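Peptidase S15/CocE/NonD (Thaumarchaeota archaeon SCGC AB-539-E09, PDB 4PF1) is a serine aminopeptidase of the S15 family with an alpha/beta-hydrolase fold, which probably removes residues from the N-terminal end of peptides. Local coordinates at residues 53-57 against 97-101; 89-94 against 352-357; 178-182 against 359-364. All blocks are in the same frame, centred on the assembly; numbering follows the deposited sequence.

Contact 1: residues 53-57 against 97-101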
loop_
_atom_site.group_PDB
_atom_site.type_symbol
_atom_site.label_atom_id
_atom_site.label_comp_id
_atom_site.label_asym_id
_atom_site.label_seq_id
_atom_site.Cartn_x
_atom_site.Cartn_y
_atom_site.Cartn_z
ATOM N N ILE A 53 11.402 -32.670 -18.382
ATOM C CA ILE A 53 11.419 -32.825 -19.832
ATOM C C ILE A 53 10.123 -32.268 -20.425
ATOM O O ILE A 53 9.044 -32.750 -20.081
ATOM C CB ILE A 53 11.645 -34.310 -20.257
ATOM C CG1 ILE A 53 12.741 -34.993 -19.403
ATOM C CG2 ILE A 53 11.957 -34.401 -21.762
ATOM C CD1 ILE A 53 12.594 -36.499 -19.260
ATOM N N PRO A 54 10.200 -31.263 -21.328
ATOM C CA PRO A 54 8.968 -30.756 -21.959
ATOM C C PRO A 54 8.316 -31.849 -22.806
ATOM O O PRO A 54 9.024 -32.608 -23.462
ATOM C CB PRO A 54 9.460 -29.578 -22.819
ATOM C CG PRO A 54 10.845 -29.282 -22.337
ATOM C CD PRO A 54 11.395 -30.574 -21.850
ATOM N N LYS A 55 6.983 -31.974 -22.747
ATOM C CA LYS A 55 6.283 -33.029 -23.488
ATOM C C LYS A 55 6.364 -32.816 -25.009
ATOM O O LYS A 55 6.183 -31.698 -25.493
ATOM C CB LYS A 55 4.820 -33.145 -23.037
ATOM C CG LYS A 55 4.651 -33.929 -21.741
ATOM C CD LYS A 55 3.290 -34.600 -21.663
ATOM C CE LYS A 55 3.166 -35.499 -20.457
ATOM N NZ LYS A 55 2.686 -34.764 -19.259
ATOM N N GLY A 56 6.673 -33.898 -25.728
ATOM C CA GLY A 56 6.763 -33.916 -27.187
ATOM C C GLY A 56 8.102 -33.504 -27.774
ATOM O O GLY A 56 8.320 -33.661 -28.980
ATOM N N VAL A 57 9.012 -32.977 -26.939
ATOM C CA VAL A 57 10.313 -32.496 -27.397
ATOM C C VAL A 57 11.293 -33.664 -27.661
ATOM O O VAL A 57 11.166 -34.744 -27.078
ATOM C CB VAL A 57 10.907 -31.442 -26.419
ATOM C CG1 VAL A 57 11.626 -32.098 -25.243
ATOM C CG2 VAL A 57 11.826 -30.465 -27.149
ATOM N N ALA A 97 12.370 -22.096 -24.668
ATOM C CA ALA A 97 13.124 -22.735 -25.755
ATOM C C ALA A 97 12.950 -24.268 -25.726
ATOM O O ALA A 97 13.438 -24.963 -26.620
ATOM C CB ALA A 97 14.599 -22.373 -25.648
ATOM N N ARG A 98 12.246 -24.780 -24.688
ATOM C CA ARG A 98 11.927 -26.196 -24.465
ATOM C C ARG A 98 13.193 -27.051 -24.218
ATOM O O ARG A 98 13.295 -28.184 -24.700
ATOM C CB ARG A 98 11.053 -26.771 -25.600
ATOM C CG ARG A 98 9.730 -26.019 -25.762
ATOM C CD ARG A 98 8.918 -26.515 -26.939
ATOM N NE ARG A 98 8.276 -27.799 -26.656
ATOM C CZ ARG A 98 8.373 -28.871 -27.437
ATOM N NH1 ARG A 98 7.758 -29.998 -27.105
ATOM N NH2 ARG A 98 9.079 -28.821 -28.561
ATOM N N TYR A 99 14.126 -26.514 -23.407
ATOM C CA TYR A 99 15.322 -27.231 -22.945
ATOM C C TYR A 99 14.903 -28.237 -21.891
ATOM O O TYR A 99 13.846 -28.068 -21.272
ATOM C CB TYR A 99 16.319 -26.242 -22.285
ATOM C CG TYR A 99 17.265 -25.483 -23.195
ATOM C CD1 TYR A 99 16.876 -25.094 -24.474
ATOM C CD2 TYR A 99 18.503 -25.048 -22.733
ATOM C CE1 TYR A 99 17.725 -24.355 -25.296
ATOM C CE2 TYR A 99 19.353 -24.296 -23.539
ATOM C CZ TYR A 99 18.962 -23.954 -24.821
ATOM O OH TYR A 99 19.811 -23.242 -25.631
ATOM N N ILE A 100 15.754 -29.225 -21.607
ATOM C CA ILE A 100 15.521 -30.110 -20.476
ATOM C C ILE A 100 16.133 -29.390 -19.267
ATOM O O ILE A 100 17.291 -28.971 -19.330
ATOM C CB ILE A 100 16.097 -31.539 -20.714
ATOM C CG1 ILE A 100 15.214 -32.326 -21.709
ATOM C CG2 ILE A 100 16.245 -32.305 -19.390
ATOM C CD1 ILE A 100 15.959 -33.376 -22.545
ATOM N N ILE A 101 15.330 -29.144 -18.223
ATOM C CA ILE A 101 15.805 -28.427 -17.039
ATOM C C ILE A 101 16.053 -29.430 -15.912
ATOM O O ILE A 101 15.148 -30.181 -15.533
ATOM C CB ILE A 101 14.835 -27.285 -16.629
ATOM C CG1 ILE A 101 14.630 -26.297 -17.810
ATOM C CG2 ILE A 101 15.351 -26.551 -15.375
ATOM C CD1 ILE A 101 13.292 -25.678 -17.886
#
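In the central mixed sheet of the alpha/beta-hydrolase fold, strands 46-54 and 100-105 are antiparallel neighbours, and this contact lies where the first ends and the second begins. A Schellman motif closes the helix before Arg-98, whose positive phi of 65° turns the chain toward strand 100-105; a type II turn from Pro-54 to Val-57, with Gly-56 at phi 86°, closes the other side. Arg-98 loses more area to the partner segment than any other residue here, 107 Å². Its CA-to-CB bond points sideways, but chi1 m directs the chain, chi2 t extends it and chi3 p bends it, bringing the guanidinium to the turn. Pro-54 points toward the opposite segment; its C-gamma exo ring sets CG 3.4 Å from Tyr-99 O and 3.6 Å from Arg-98 O. On the strand side of the turn the contact is apolar: Ile-53 and Ile-100, both with chi1 m and chi2 t, meet at CG2 of Ile-53 and CG1 of Ile-100, 3.9 Å apart. Lys-55 points away, and its NZ bonds to the carbonyl of Phe-30. Tyr-99 also turns from the turn, with chi1 m, and its OH hydrogen-bonds to Asp-361 of helix 347-365. Val-57, chi1 p, lays CG2 over one face of the guanidinium, 3.5 Å from Arg-98 NH2. At the guanidinium edge, Arg-98 NH1 gives a weak hydrogen bond to Lys-55 O at 2.8 Å, bent to 128° at the hydrogen.

Contact 2: residues 89-94 against 352-357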
loop_
_atom_site.group_PDB
_atom_site.type_symbol
_atom_site.label_atom_id
_atom_site.label_comp_id
_atom_site.label_asym_id
_atom_site.label_seq_id
_atom_site.Cartn_x
_atom_site.Cartn_y
_atom_site.Cartn_z
ATOM N N GLN A 89 12.661 -18.226 -12.094
ATOM C CA GLN A 89 12.617 -17.196 -13.144
ATOM C C GLN A 89 13.892 -17.196 -14.004
ATOM O O GLN A 89 13.830 -16.845 -15.176
ATOM C CB GLN A 89 12.379 -15.802 -12.537
ATOM C CG GLN A 89 10.942 -15.585 -12.072
ATOM C CD GLN A 89 10.847 -14.582 -10.952
ATOM O OE1 GLN A 89 11.243 -14.846 -9.808
ATOM N NE2 GLN A 89 10.288 -13.417 -11.247
ATOM N N MET A 90 15.026 -17.640 -13.431
ATOM C CA MET A 90 16.309 -17.763 -14.127
ATOM C C MET A 90 16.184 -18.648 -15.377
ATOM O O MET A 90 16.813 -18.357 -16.393
ATOM C CB MET A 90 17.366 -18.344 -13.169
ATOM C CG MET A 90 18.750 -18.506 -13.794
ATOM S SD MET A 90 19.950 -19.277 -12.678
ATOM C CE MET A 90 19.260 -20.915 -12.529
ATOM N N ASN A 91 15.347 -19.700 -15.304
ATOM C CA ASN A 91 15.146 -20.662 -16.391
ATOM C C ASN A 91 13.988 -20.286 -17.347
ATOM O O ASN A 91 13.567 -21.141 -18.130
ATOM C CB ASN A 91 14.899 -22.062 -15.815
ATOM C CG ASN A 91 16.092 -22.655 -15.127
ATOM O OD1 ASN A 91 16.265 -22.519 -13.915
ATOM N ND2 ASN A 91 16.932 -23.351 -15.883
ATOM N N ASP A 92 13.493 -19.021 -17.314
ATOM C CA ASP A 92 12.368 -18.612 -18.173
ATOM C C ASP A 92 12.677 -18.784 -19.671
ATOM O O ASP A 92 11.874 -19.387 -20.387
ATOM C CB ASP A 92 11.886 -17.169 -17.872
ATOM C CG ASP A 92 12.937 -16.057 -17.858
ATOM O OD1 ASP A 92 14.113 -16.334 -18.199
ATOM O OD2 ASP A 92 12.597 -14.930 -17.445
ATOM N N THR A 93 13.855 -18.319 -20.129
ATOM C CA THR A 93 14.229 -18.421 -21.543
ATOM C C THR A 93 14.526 -19.880 -21.952
ATOM O O THR A 93 14.190 -20.263 -23.073
ATOM C CB THR A 93 15.392 -17.484 -21.883
ATOM O OG1 THR A 93 16.574 -17.919 -21.214
ATOM C CG2 THR A 93 15.097 -16.041 -21.537
ATOM N N THR A 94 15.119 -20.697 -21.043
ATOM C CA THR A 94 15.434 -22.110 -21.339
ATOM C C THR A 94 14.157 -22.953 -21.394
ATOM O O THR A 94 14.085 -23.896 -22.182
ATOM C CB THR A 94 16.435 -22.698 -20.333
ATOM O OG1 THR A 94 15.895 -22.617 -19.015
ATOM C CG2 THR A 94 17.801 -22.031 -20.399
ATOM N N ARG A 352 18.600 -11.953 -20.182
ATOM C CA ARG A 352 18.381 -13.388 -20.387
ATOM C C ARG A 352 17.865 -13.706 -21.791
ATOM O O ARG A 352 18.370 -14.637 -22.417
ATOM C CB ARG A 352 17.446 -13.972 -19.320
ATOM C CG ARG A 352 18.131 -14.117 -17.960
ATOM C CD ARG A 352 17.335 -14.948 -16.953
ATOM N NE ARG A 352 15.940 -14.510 -16.813
ATOM C CZ ARG A 352 15.549 -13.459 -16.098
ATOM N NH1 ARG A 352 16.441 -12.702 -15.471
ATOM N NH2 ARG A 352 14.264 -13.144 -16.023
ATOM N N ARG A 353 16.901 -12.922 -22.299
ATOM C CA ARG A 353 16.325 -13.159 -23.627
ATOM C C ARG A 353 17.283 -12.781 -24.771
ATOM O O ARG A 353 17.380 -13.526 -25.743
ATOM C CB ARG A 353 15.003 -12.388 -23.805
ATOM C CG ARG A 353 13.857 -12.846 -22.895
ATOM C CD ARG A 353 12.532 -12.173 -23.239
ATOM N NE ARG A 353 12.673 -10.725 -23.415
ATOM C CZ ARG A 353 12.486 -9.831 -22.450
ATOM N NH1 ARG A 353 12.117 -10.222 -21.236
ATOM N NH2 ARG A 353 12.652 -8.539 -22.694
ATOM N N ASN A 354 17.955 -11.615 -24.674
ATOM C CA ASN A 354 18.766 -11.085 -25.774
ATOM C C ASN A 354 20.255 -11.451 -25.731
ATOM O O ASN A 354 20.921 -11.317 -26.757
ATOM C CB ASN A 354 18.623 -9.567 -25.852
ATOM C CG ASN A 354 17.238 -9.129 -26.237
ATOM O OD1 ASN A 354 16.874 -9.116 -27.414
ATOM N ND2 ASN A 354 16.425 -8.795 -25.248
ATOM N N VAL A 355 20.791 -11.863 -24.567
ATOM C CA VAL A 355 22.221 -12.174 -24.450
ATOM C C VAL A 355 22.442 -13.634 -24.007
ATOM O O VAL A 355 23.153 -14.364 -24.697
ATOM C CB VAL A 355 22.967 -11.179 -23.506
ATOM C CG1 VAL A 355 24.467 -11.475 -23.460
ATOM C CG2 VAL A 355 22.717 -9.726 -23.911
ATOM N N MET A 356 21.851 -14.052 -22.859
ATOM C CA MET A 356 22.053 -15.396 -22.301
ATOM C C MET A 356 21.477 -16.511 -23.193
ATOM O O MET A 356 22.178 -17.490 -23.448
ATOM C CB MET A 356 21.482 -15.510 -20.876
ATOM C CG MET A 356 21.944 -16.774 -20.147
ATOM S SD MET A 356 21.028 -17.153 -18.633
ATOM C CE MET A 356 19.424 -17.528 -19.304
ATOM N N GLN A 357 20.210 -16.386 -23.639
ATOM C CA GLN A 357 19.599 -17.419 -24.483
ATOM C C GLN A 357 20.337 -17.559 -25.850
ATOM O O GLN A 357 20.696 -18.687 -26.184
ATOM C CB GLN A 357 18.086 -17.196 -24.669
ATOM C CG GLN A 357 17.320 -18.450 -25.145
ATOM C CD GLN A 357 17.552 -19.692 -24.293
ATOM O OE1 GLN A 357 17.587 -19.648 -23.054
ATOM N NE2 GLN A 357 17.685 -20.835 -24.946
#
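A salt bridge ties the start of helix 92-96 to helix 347-365, a helix-helix packing in the layer over the central sheet of the alpha/beta-hydrolase fold. It is two-pronged and nearly linear: Arg-352 NE donates to Asp-92 OD1 at 2.9 Å and Arg-352 NH2 to Asp-92 OD2 at 2.8 Å, both at 169°, so the carboxylate meets the guanidinium edge-on. Arg-352 NH1 goes to the carbonyls of Gly-331 and Arg-333. A second polar link is the hydrogen bond from Thr-93 OG1 to Gln-357 OE1, 2.7 Å. Packing is centred on Thr-93, a knob in the hole formed by Arg-352, Arg-353, Met-356 and Gln-357; its CG2 lies 3.8 Å from Arg-352 CB and 3.7 Å from Arg-353 CG, while Thr-93 OG1 is 3.5 Å from Met-356 CE. The helix has a wider pi-type turn here, marked by the bond from Gln-357 N to Arg-352 O (2.8 Å). Within 89-94, Thr-94 OG1 bonds to Asn-91 O at 2.9 Å. The contact packs on the central sheet: Met-90, in the 3-10 segment 89-90, touches strands 60-67, 100-105 and 178-184, Thr-94 rests on Val-63 and Ile-101, and Met-356 packs on Val-182 and Phe-184.

Contact 3: residues 178-182 against 359-364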
loop_
_atom_site.group_PDB
_atom_site.type_symbol
_atom_site.label_atom_id
_atom_site.label_comp_id
_atom_site.label_asym_id
_atom_site.label_seq_id
_atom_site.Cartn_x
_atom_site.Cartn_y
_atom_site.Cartn_z
ATOM N N LEU A 178 29.621 -30.944 -21.651
ATOM C CA LEU A 178 29.448 -29.572 -21.153
ATOM C C LEU A 178 29.948 -28.586 -22.220
ATOM O O LEU A 178 31.140 -28.588 -22.559
ATOM C CB LEU A 178 30.159 -29.354 -19.801
ATOM C CG LEU A 178 29.957 -27.964 -19.165
ATOM C CD1 LEU A 178 28.584 -27.847 -18.510
ATOM C CD2 LEU A 178 31.045 -27.662 -18.167
ATOM N N LYS A 179 29.023 -27.771 -22.767
ATOM C CA LYS A 179 29.297 -26.869 -23.885
ATOM C C LYS A 179 29.398 -25.392 -23.491
ATOM O O LYS A 179 29.970 -24.621 -24.256
ATOM C CB LYS A 179 28.229 -27.037 -24.989
ATOM C CG LYS A 179 28.078 -28.474 -25.525
ATOM C CD LYS A 179 29.365 -29.020 -26.184
ATOM C CE LYS A 179 29.264 -30.501 -26.463
ATOM N NZ LYS A 179 30.530 -31.049 -27.016
ATOM N N ALA A 180 28.819 -24.987 -22.335
ATOM C CA ALA A 180 28.842 -23.588 -21.868
ATOM C C ALA A 180 28.435 -23.475 -20.401
ATOM O O ALA A 180 27.765 -24.365 -19.882
ATOM C CB ALA A 180 27.908 -22.732 -22.723
ATOM N N VAL A 181 28.816 -22.361 -19.741
ATOM C CA VAL A 181 28.433 -22.077 -18.350
ATOM C C VAL A 181 27.996 -20.608 -18.199
ATOM O O VAL A 181 28.552 -19.723 -18.855
ATOM C CB VAL A 181 29.520 -22.443 -17.293
ATOM C CG1 VAL A 181 29.624 -23.952 -17.087
ATOM C CG2 VAL A 181 30.875 -21.834 -17.637
ATOM N N VAL A 182 26.994 -20.358 -17.333
ATOM C CA VAL A 182 26.513 -19.008 -17.032
ATOM C C VAL A 182 26.495 -18.822 -15.486
ATOM O O VAL A 182 25.437 -18.953 -14.854
ATOM C CB VAL A 182 25.136 -18.669 -17.691
ATOM C CG1 VAL A 182 24.756 -17.209 -17.449
ATOM C CG2 VAL A 182 25.139 -18.971 -19.189
ATOM N N PHE A 359 23.464 -16.935 -26.448
ATOM C CA PHE A 359 24.755 -17.507 -26.037
ATOM C C PHE A 359 24.617 -19.033 -25.921
ATOM O O PHE A 359 25.381 -19.769 -26.545
ATOM C CB PHE A 359 25.219 -16.888 -24.694
ATOM C CG PHE A 359 26.396 -17.564 -24.019
ATOM C CD1 PHE A 359 27.701 -17.286 -24.414
ATOM C CD2 PHE A 359 26.201 -18.444 -22.960
ATOM C CE1 PHE A 359 28.788 -17.892 -23.774
ATOM C CE2 PHE A 359 27.289 -19.054 -22.325
ATOM C CZ PHE A 359 28.574 -18.775 -22.737
ATOM N N LEU A 360 23.599 -19.497 -25.161
ATOM C CA LEU A 360 23.321 -20.919 -24.945
ATOM C C LEU A 360 22.897 -21.617 -26.235
ATOM O O LEU A 360 23.399 -22.702 -26.523
ATOM C CB LEU A 360 22.235 -21.114 -23.866
ATOM C CG LEU A 360 22.576 -20.646 -22.442
ATOM C CD1 LEU A 360 21.350 -20.679 -21.556
ATOM C CD2 LEU A 360 23.699 -21.484 -21.828
ATOM N N ASP A 361 21.990 -20.991 -27.020
ATOM C CA ASP A 361 21.489 -21.567 -28.272
ATOM C C ASP A 361 22.609 -21.810 -29.285
ATOM O O ASP A 361 22.570 -22.816 -29.991
ATOM C CB ASP A 361 20.391 -20.688 -28.891
ATOM C CG ASP A 361 19.055 -20.767 -28.174
ATOM O OD1 ASP A 361 18.722 -21.855 -27.648
ATOM O OD2 ASP A 361 18.313 -19.762 -28.193
ATOM N N HIS A 362 23.628 -20.924 -29.328
ATOM C CA HIS A 362 24.750 -21.095 -30.249
ATOM C C HIS A 362 25.586 -22.341 -29.907
ATOM O O HIS A 362 25.889 -23.122 -30.804
ATOM C CB HIS A 362 25.649 -19.846 -30.297
ATOM C CG HIS A 362 26.947 -20.084 -31.012
ATOM N ND1 HIS A 362 26.981 -20.372 -32.365
ATOM C CD2 HIS A 362 28.205 -20.159 -30.519
ATOM C CE1 HIS A 362 28.255 -20.587 -32.657
ATOM N NE2 HIS A 362 29.031 -20.458 -31.581
ATOM N N TYR A 363 25.968 -22.515 -28.631
ATOM C CA TYR A 363 26.820 -23.632 -28.214
ATOM C C TYR A 363 26.053 -24.945 -28.010
ATOM O O TYR A 363 26.674 -26.009 -28.015
ATOM C CB TYR A 363 27.591 -23.281 -26.926
ATOM C CG TYR A 363 28.623 -22.187 -27.101
ATOM C CD1 TYR A 363 29.784 -22.406 -27.839
ATOM C CD2 TYR A 363 28.464 -20.946 -26.491
ATOM C CE1 TYR A 363 30.737 -21.402 -28.006
ATOM C CE2 TYR A 363 29.413 -19.936 -26.644
ATOM C CZ TYR A 363 30.554 -20.171 -27.396
ATOM O OH TYR A 363 31.500 -19.184 -27.542
ATOM N N LEU A 364 24.724 -24.886 -27.824
ATOM C CA LEU A 364 23.940 -26.096 -27.550
ATOM C C LEU A 364 23.040 -26.539 -28.717
ATOM O O LEU A 364 22.592 -27.688 -28.724
ATOM C CB LEU A 364 23.081 -25.904 -26.292
ATOM C CG LEU A 364 23.818 -25.604 -24.984
ATOM C CD1 LEU A 364 22.882 -24.980 -23.980
ATOM C CD2 LEU A 364 24.460 -26.852 -24.404
#
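Lys-179, Ala-180 and Phe-359 give up the most surface where helix 347-365 lies along strand 178-184, a helix-on-sheet layer of the alpha/beta-hydrolase fold. The two segments run nearly antiparallel, at 168°, with axes 7.7 Å apart at closest approach. The CA-to-CB bond of Ala-180 points toward the helix, and its small CB lets the backbones come close: it lies 3.8 Å from Phe-359 CE2 and 4.2 Å from Tyr-363 CD2. Phe-359, chi1 t, reaches toward the strand, so that its CE2 is also 3.8 Å from Val-182 CG2, which in turn meets Leu-360 CD2 at 3.9 Å. Lys-179 contributes the near part of its side chain, with CB 3.6 Å from Tyr-363 O and 3.8 Å from Leu-364 CD2; its amine turns off to the carbonyl of Pro-176. No hydrogen bond links the two segments, so between them the contact rests on apolar packing and close fit.

Overall arrangement
Helix 347-365 runs through the arrangement: contacts 2 and 3 use successive parts of it, their centres about 12 Å apart, and contact 1 meets it through Tyr-99. The OH of Tyr-99 lies 2.7 Å from Asp-361 OD1, a probable hydrogen bond into contact 3, while Tyr-99 N probably bonds to Thr-94 O of contact 2 (2.9 Å). Met-356 SD and Val-182 CG1, 3.9 Å apart, join contacts 2 and 3. Contact 1 has its centre about 15 Å from that of contact 2 and 16 Å from that of contact 3. Contacts 1 and 3 reach the same central sheet, the core of the hydrolase fold to which the putative serine-peptidase active site belongs.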